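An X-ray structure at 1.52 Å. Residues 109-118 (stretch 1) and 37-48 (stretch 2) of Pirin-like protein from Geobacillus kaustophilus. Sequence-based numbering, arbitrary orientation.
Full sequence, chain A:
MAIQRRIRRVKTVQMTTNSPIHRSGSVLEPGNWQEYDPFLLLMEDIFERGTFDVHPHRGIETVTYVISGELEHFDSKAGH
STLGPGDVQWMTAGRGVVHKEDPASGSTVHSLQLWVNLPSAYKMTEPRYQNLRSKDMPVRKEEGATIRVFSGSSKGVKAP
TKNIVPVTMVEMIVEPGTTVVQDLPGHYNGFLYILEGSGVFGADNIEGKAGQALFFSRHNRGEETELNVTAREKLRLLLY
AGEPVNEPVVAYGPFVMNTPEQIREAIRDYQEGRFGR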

# COMPACT_ATOMS: atom_id res chain seq x y z
N VAL A 109 15.97 -0.18 -7.68
CA VAL A 109 14.64 -0.51 -7.18
C VAL A 109 13.81 0.75 -7.00
O VAL A 109 14.27 1.72 -6.40
CB VAL A 109 14.72 -1.31 -5.85
CG1 VAL A 109 13.34 -1.45 -5.19
CG2 VAL A 109 15.29 -2.68 -6.11
N HIS A 110 12.59 0.73 -7.53
CA HIS A 110 11.59 1.75 -7.26
C HIS A 110 10.52 1.06 -6.43
O HIS A 110 9.91 0.10 -6.90
CB HIS A 110 11.02 2.26 -8.59
CG HIS A 110 10.09 3.43 -8.46
ND1 HIS A 110 9.38 3.91 -9.54
CD2 HIS A 110 9.75 4.20 -7.41
CE1 HIS A 110 8.64 4.94 -9.15
NE2 HIS A 110 8.86 5.14 -7.86
N SER A 111 10.31 1.52 -5.19
CA SER A 111 9.38 0.85 -4.27
C SER A 111 8.50 1.81 -3.49
O SER A 111 8.78 3.01 -3.40
CB SER A 111 10.16 -0.04 -3.29
OG SER A 111 11.05 0.73 -2.50
N LEU A 112 7.43 1.25 -2.94
CA LEU A 112 6.57 1.97 -1.99
C LEU A 112 6.59 1.21 -0.68
O LEU A 112 6.29 0.02 -0.67
CB LEU A 112 5.14 2.05 -2.52
CG LEU A 112 4.98 3.01 -3.69
CD1 LEU A 112 3.72 2.69 -4.46
CD2 LEU A 112 4.97 4.46 -3.19
N GLN A 113 6.96 1.89 0.41
CA GLN A 113 7.09 1.27 1.72
C GLN A 113 6.05 1.85 2.68
O GLN A 113 6.14 3.02 3.05
CB GLN A 113 8.49 1.52 2.27
CG GLN A 113 8.76 0.87 3.61
CD GLN A 113 9.17 -0.58 3.47
OE1 GLN A 113 8.79 -1.26 2.52
NE2 GLN A 113 9.95 -1.07 4.42
N LEU A 114 5.10 1.01 3.09
CA LEU A 114 4.02 1.40 3.99
C LEU A 114 4.30 0.89 5.40
O LEU A 114 4.79 -0.22 5.56
CB LEU A 114 2.72 0.77 3.48
CG LEU A 114 1.45 0.98 4.29
CD1 LEU A 114 0.86 2.36 3.97
CD2 LEU A 114 0.44 -0.12 3.99
N TRP A 115 4.02 1.72 6.40
CA TRP A 115 4.04 1.26 7.79
C TRP A 115 2.63 1.17 8.31
O TRP A 115 1.82 2.09 8.13
CB TRP A 115 4.81 2.22 8.69
CG TRP A 115 6.30 2.22 8.50
CD1 TRP A 115 7.01 1.65 7.49
CD2 TRP A 115 7.24 2.88 9.35
NE1 TRP A 115 8.36 1.89 7.66
CE2 TRP A 115 8.53 2.65 8.80
CE3 TRP A 115 7.14 3.63 10.53
CZ2 TRP A 115 9.70 3.15 9.39
CZ3 TRP A 115 8.31 4.13 11.12
CH2 TRP A 115 9.57 3.88 10.54
N VAL A 116 2.34 0.05 8.97
CA VAL A 116 1.03 -0.17 9.58
C VAL A 116 1.23 -0.29 11.08
O VAL A 116 2.12 -1.02 11.53
CB VAL A 116 0.38 -1.45 9.05
CG1 VAL A 116 -1.07 -1.56 9.55
CG2 VAL A 116 0.41 -1.52 7.52
N ASN A 117 0.43 0.42 11.86
CA ASN A 117 0.55 0.32 13.31
C ASN A 117 0.04 -1.03 13.80
O ASN A 117 -0.86 -1.61 13.20
CB ASN A 117 -0.24 1.44 13.98
CG ASN A 117 0.21 1.71 15.40
OD1 ASN A 117 1.27 1.25 15.83
ND2 ASN A 117 -0.59 2.48 16.13
N LEU A 118 0.65 -1.53 14.87
CA LEU A 118 0.08 -2.66 15.61
C LEU A 118 -0.63 -2.13 16.85
O LEU A 118 -0.09 -1.26 17.55
CB LEU A 118 1.17 -3.65 16.04
CG LEU A 118 1.84 -4.51 14.95
CD1 LEU A 118 3.04 -5.26 15.48
CD2 LEU A 118 0.85 -5.49 14.37
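Stretch 2 37-48: DPFLLLMEDIFE

Stretch 2 lies beside stretch 1 as its antiparallel neighbour in a β-sheet. Both are extended over most of their length, and their N-to-C directions differ by 170°, so Phe 47 pairs with Val 109 at one end and Pro 38 comes level with Asn 117 at the other.

Backbone groups do most of the bonding. In the regular part of the ladder each hydrogen-bonded pair closes two bonds: Val 109 N to Phe 47 O and Phe 47 N to Val 109 O, both 2.9 Å; Ser 111 N to Asp 45 O, 2.9 Å, and Asp 45 N to Ser 111 O, 3.0 Å; Gln 113 N to Met 43 O, 2.8 Å, and Met 43 N to Gln 113 O, 2.9 Å. The intervening pairs turn their amides away but bring CA hydrogens to the same carbonyls, as where Ile 46 CA lies 3.2 Å from Val 109 O.

Near Leu 40 the regular pattern breaks. Its phi/psi of -108/-29 is not extended, and the bonding at Trp 115 is divided between two residues: Trp 115 N donates to Leu 41 O (2.9 Å), whereas Trp 115 O accepts from Leu 40 N (2.8 Å). Leu 41 N is left buried without a partner. Beyond this irregularity, Asn 117 N donates to Pro 38 O at 2.8 Å; proline, which follows a cis peptide bond and has no amide hydrogen, serves here as acceptor.

On the face carrying His 110, Leu 112, Leu 114 and Val 116, the one direct side-chain hydrogen bond between the stretches runs from His 110 NE2 to Glu 44 OE2, a short 2.6 Å. Ile 46 covers a face of the imidazole, its CD1 4.2 Å from the ring centroid, leaving the edge free for the carboxylate. Farther along, apolar residues suit the buried surroundings: Leu 114 CB meets Leu 42 CD1 at 3.8 Å, and Leu 114 CD1 meets Phe 39 CD1 at 3.8 Å.

On the other face, Leu 41 CD2 sits 3.6 Å from the centroid of the six-membered ring of Trp 115, a flat apolar surface well matched to a methyl group. Val 109 CB similarly lies over the Phe 47 ring, 4.3 Å from its centroid. The small Ser 111 places OG 3.3 Å from Phe 47 CE2 and 2.9 Å from water 2, which also lies 2.6 Å from Asp 45 OD2. At the far end, water 1 accepts from Asn 117 ND2 (3.0 Å) and donates to Asp 37 OD1 (2.9 Å), linking two polar side chains that do not touch.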

# COMPACT_ATOMS: atom_id res chain seq x y z
N ASP A 37 -4.49 6.61 10.56
CA ASP A 37 -4.76 5.39 11.34
C ASP A 37 -5.56 4.40 10.49
O ASP A 37 -6.67 4.72 10.06
CB ASP A 37 -5.57 5.84 12.58
CG ASP A 37 -5.76 4.74 13.61
OD1 ASP A 37 -5.18 3.65 13.47
OD2 ASP A 37 -6.54 4.99 14.57
N PRO A 38 -5.05 3.16 10.29
CA PRO A 38 -3.93 2.50 10.96
C PRO A 38 -2.55 2.69 10.32
O PRO A 38 -1.58 2.05 10.76
CB PRO A 38 -4.32 1.02 10.87
CG PRO A 38 -5.02 0.92 9.50
CD PRO A 38 -5.73 2.26 9.34
N PHE A 39 -2.45 3.51 9.28
CA PHE A 39 -1.17 3.69 8.59
C PHE A 39 -0.33 4.76 9.26
O PHE A 39 -0.87 5.73 9.80
CB PHE A 39 -1.41 4.00 7.11
CG PHE A 39 -2.32 3.00 6.47
CD1 PHE A 39 -1.94 1.67 6.38
CD2 PHE A 39 -3.57 3.36 6.01
CE1 PHE A 39 -2.78 0.71 5.82
CE2 PHE A 39 -4.41 2.41 5.44
CZ PHE A 39 -4.01 1.08 5.34
N LEU A 40 0.98 4.56 9.27
CA LEU A 40 1.88 5.49 9.96
C LEU A 40 2.69 6.33 8.99
O LEU A 40 3.06 7.46 9.31
CB LEU A 40 2.80 4.74 10.92
CG LEU A 40 2.10 4.05 12.09
CD1 LEU A 40 3.05 3.06 12.74
CD2 LEU A 40 1.56 5.07 13.11
N LEU A 41 2.96 5.77 7.82
CA LEU A 41 3.67 6.49 6.77
C LEU A 41 3.66 5.66 5.49
O LEU A 41 3.42 4.45 5.51
CB LEU A 41 5.09 6.88 7.18
CG LEU A 41 6.14 5.81 7.44
CD1 LEU A 41 6.77 5.29 6.15
CD2 LEU A 41 7.25 6.37 8.35
N LEU A 42 3.91 6.34 4.38
CA LEU A 42 4.11 5.66 3.10
C LEU A 42 5.18 6.45 2.37
O LEU A 42 5.00 7.64 2.12
CB LEU A 42 2.82 5.62 2.27
CG LEU A 42 2.97 4.99 0.88
CD1 LEU A 42 3.45 3.54 0.91
CD2 LEU A 42 1.64 5.08 0.14
N MSE A 43 6.27 5.77 2.05
CA MSE A 43 7.44 6.39 1.43
C MSE A 43 7.72 5.76 0.07
O MSE A 43 7.67 4.53 -0.07
CB MSE A 43 8.64 6.20 2.34
CG MSE A 43 9.91 6.84 1.85
SE MSE A 43 11.17 6.92 3.29
CE MSE A 43 10.13 8.02 4.52
N GLU A 44 8.01 6.61 -0.91
CA GLU A 44 8.45 6.17 -2.22
C GLU A 44 9.96 6.29 -2.27
O GLU A 44 10.52 7.32 -1.89
CB GLU A 44 7.82 7.03 -3.32
CG GLU A 44 8.29 6.67 -4.73
CD GLU A 44 7.94 7.72 -5.78
OE1 GLU A 44 7.90 8.93 -5.45
OE2 GLU A 44 7.73 7.33 -6.94
N ASP A 45 10.63 5.23 -2.73
CA ASP A 45 12.09 5.23 -2.82
C ASP A 45 12.54 4.74 -4.18
O ASP A 45 11.97 3.80 -4.74
CB ASP A 45 12.70 4.34 -1.74
CG ASP A 45 12.49 4.90 -0.35
OD1 ASP A 45 13.24 5.83 0.02
OD2 ASP A 45 11.60 4.40 0.36
N ILE A 46 13.57 5.40 -4.71
CA ILE A 46 14.29 4.91 -5.87
C ILE A 46 15.73 4.78 -5.42
O ILE A 46 16.35 5.78 -5.05
CB ILE A 46 14.18 5.89 -7.07
CG1 ILE A 46 12.71 6.09 -7.46
CG2 ILE A 46 15.03 5.38 -8.24
CD1 ILE A 46 12.49 7.15 -8.50
N PHE A 47 16.27 3.56 -5.41
CA PHE A 47 17.56 3.34 -4.76
C PHE A 47 18.40 2.24 -5.39
O PHE A 47 17.87 1.34 -6.05
CB PHE A 47 17.41 3.18 -3.24
CG PHE A 47 16.55 2.01 -2.81
CD1 PHE A 47 17.12 0.92 -2.16
CD2 PHE A 47 15.17 2.01 -3.02
CE1 PHE A 47 16.34 -0.14 -1.73
CE2 PHE A 47 14.37 0.94 -2.61
CZ PHE A 47 14.96 -0.14 -1.96
N GLU A 48 19.71 2.34 -5.17
CA GLU A 48 20.66 1.36 -5.67
C GLU A 48 21.26 0.55 -4.52
O GLU A 48 21.07 0.88 -3.34
CB GLU A 48 21.76 2.05 -6.49
CG GLU A 48 21.23 2.74 -7.75
CD GLU A 48 22.24 3.62 -8.46
OE1 GLU A 48 23.41 3.20 -8.64
OE2 GLU A 48 21.86 4.75 -8.86
O HOH W 1 -2.53 4.04 14.47
O HOH W 2 10.04 2.58 -0.58